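Local coordinates for putative leucoanthocyanidin reductase 1 (Vitis vinifera, PDB 3I6I), which probably reduces leucoanthocyanidins to flavan-3-ols with NADPH as hydride donor, as a Rossmann-fold oxidoreductase of flavonoid metabolism, at residues A[194-198]-A[199-203]. Numbering follows the deposited sequence.
Sequences YFVAG and TDIGK
The carboxylate of Asp200 carries the methyl group of Ala197 over one face, CB standing 4.1 Å from OD2. That oxygen accepts a bond from a water molecule, 2.7 Å away, which in turn receives the backbone N-H of Ala197; OD2 also takes the backbone N-H of Arg305, so two donors hold it, and the same arginine bonds through NH1 to Thr199 OG1. The second flat group, the peptide carbonyl of Ala197, has aliphatic carbon to either side of its plane: Asp200 CB approaches O on one side, and Ile201 CG1 on the other, at 3.5 Å. The N-H of Ile201 comes to this oxygen almost end-on, 2.9 Å from N to O, with a C=O...N angle of 165°. Ala197 occupies the N-cap position of helix 198-208, which follows strand 193-196 of the small mixed sheet with Ala197 alone between them, in a tight strand-to-helix turn of this NmrA-like reductase. One step along, Gly202 N bonds to Gly198 O at 3.0 Å, the donor tilted 19° from the carbonyl plane. Val196, the last strand residue, has CG1 anti to its N (chi1 -176°), which brings that methyl obliquely across Ile201 CG1 at 3.7 Å and against Asp200 CB. Beyond the turn Ile201 also packs on Ile162, and its side chain lies about 5 Å from the bound NADPH. Replacing it with alanine would probably strip Val196 CG1 of the CG1 it rests on and thin the packing against Ile162 close to the cofactor.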
loop_
_atom_site.group_PDB
_atom_site.type_symbol
_atom_site.label_atom_id
_atom_site.label_comp_id
_atom_site.label_asym_id
_atom_site.label_seq_id
_atom_site.Cartn_x
_atom_site.Cartn_y
_atom_site.Cartn_z
ATOM N N TYR A 194 8.779 4.547 -8.342
ATOM C CA TYR A 194 7.807 3.783 -9.110
ATOM C C TYR A 194 6.401 4.174 -8.719
ATOM O O TYR A 194 6.047 4.180 -7.560
ATOM C CB TYR A 194 7.985 2.273 -8.899
ATOM C CG TYR A 194 9.267 1.710 -9.457
ATOM C CD1 TYR A 194 10.376 1.524 -8.649
ATOM C CD2 TYR A 194 9.366 1.367 -10.799
ATOM C CE1 TYR A 194 11.562 1.010 -9.169
ATOM C CE2 TYR A 194 10.517 0.826 -11.308
ATOM C CZ TYR A 194 11.612 0.666 -10.496
ATOM O OH TYR A 194 12.725 0.158 -11.100
ATOM N N PHE A 195 5.597 4.502 -9.713
ATOM C CA PHE A 195 4.194 4.913 -9.515
ATOM C C PHE A 195 3.260 3.867 -10.080
ATOM O O PHE A 195 3.431 3.379 -11.205
ATOM C CB PHE A 195 3.932 6.273 -10.184
ATOM C CG PHE A 195 4.803 7.362 -9.662
ATOM C CD1 PHE A 195 4.428 8.101 -8.560
ATOM C CD2 PHE A 195 6.060 7.600 -10.223
ATOM C CE1 PHE A 195 5.239 9.102 -8.057
ATOM C CE2 PHE A 195 6.890 8.598 -9.715
ATOM C CZ PHE A 195 6.466 9.367 -8.625
ATOM N N VAL A 196 2.286 3.491 -9.273
ATOM C CA VAL A 196 1.400 2.379 -9.597
ATOM C C VAL A 196 -0.040 2.802 -9.404
ATOM O O VAL A 196 -0.431 3.371 -8.344
ATOM C CB VAL A 196 1.702 1.189 -8.679
ATOM C CG1 VAL A 196 0.841 -0.029 -9.082
ATOM C CG2 VAL A 196 3.193 0.846 -8.709
ATOM N N ALA A 197 -0.867 2.541 -10.412
ATOM C CA ALA A 197 -2.289 2.767 -10.253
ATOM C C ALA A 197 -2.883 1.984 -9.087
ATOM O O ALA A 197 -2.585 0.824 -8.894
ATOM C CB ALA A 197 -3.070 2.410 -11.546
ATOM N N GLY A 198 -3.762 2.632 -8.330
ATOM C CA GLY A 198 -4.573 1.930 -7.339
ATOM C C GLY A 198 -5.149 0.591 -7.795
ATOM O O GLY A 198 -5.077 -0.421 -7.079
ATOM N N THR A 199 -5.763 0.577 -8.966
ATOM C CA THR A 199 -6.387 -0.632 -9.488
ATOM C C THR A 199 -5.352 -1.730 -9.717
ATOM O O THR A 199 -5.678 -2.911 -9.566
ATOM C CB THR A 199 -7.225 -0.379 -10.784
ATOM O OG1 THR A 199 -6.397 0.186 -11.811
ATOM C CG2 THR A 199 -8.400 0.576 -10.522
ATOM N N ASP A 200 -4.132 -1.350 -10.103
ATOM C CA ASP A 200 -3.025 -2.313 -10.268
ATOM C C ASP A 200 -2.480 -2.789 -8.911
ATOM O O ASP A 200 -2.100 -3.924 -8.766
ATOM C CB ASP A 200 -1.880 -1.731 -11.115
ATOM C CG ASP A 200 -2.192 -1.734 -12.602
ATOM O OD1 ASP A 200 -3.041 -2.540 -13.044
ATOM O OD2 ASP A 200 -1.580 -0.920 -13.338
ATOM N N ILE A 201 -2.433 -1.922 -7.916
ATOM C CA ILE A 201 -2.053 -2.396 -6.583
ATOM C C ILE A 201 -3.042 -3.488 -6.139
ATOM O O ILE A 201 -2.632 -4.545 -5.640
ATOM C CB ILE A 201 -2.065 -1.275 -5.566
ATOM C CG1 ILE A 201 -1.009 -0.229 -5.908
ATOM C CG2 ILE A 201 -1.820 -1.880 -4.100
ATOM C CD1 ILE A 201 -1.112 1.034 -5.054
ATOM N N GLY A 202 -4.346 -3.275 -6.340
ATOM C CA GLY A 202 -5.321 -4.303 -5.985
ATOM C C GLY A 202 -5.183 -5.574 -6.816
ATOM O O GLY A 202 -5.123 -6.687 -6.298
ATOM N N LYS A 203 -5.110 -5.417 -8.133
ATOM C CA LYS A 203 -5.120 -6.556 -9.028
ATOM C C LYS A 203 -3.933 -7.462 -8.756
ATOM O O LYS A 203 -4.076 -8.700 -8.592
ATOM C CB LYS A 203 -5.065 -6.045 -10.460
ATOM C CG LYS A 203 -4.983 -7.120 -11.533
ATOM C CD LYS A 203 -4.919 -6.425 -12.920
ATOM C CE LYS A 203 -4.239 -7.313 -13.962
ATOM N NZ LYS A 203 -4.216 -6.626 -15.322
HETATM O O HOH W 1 -0.002 1.190 -12.687
#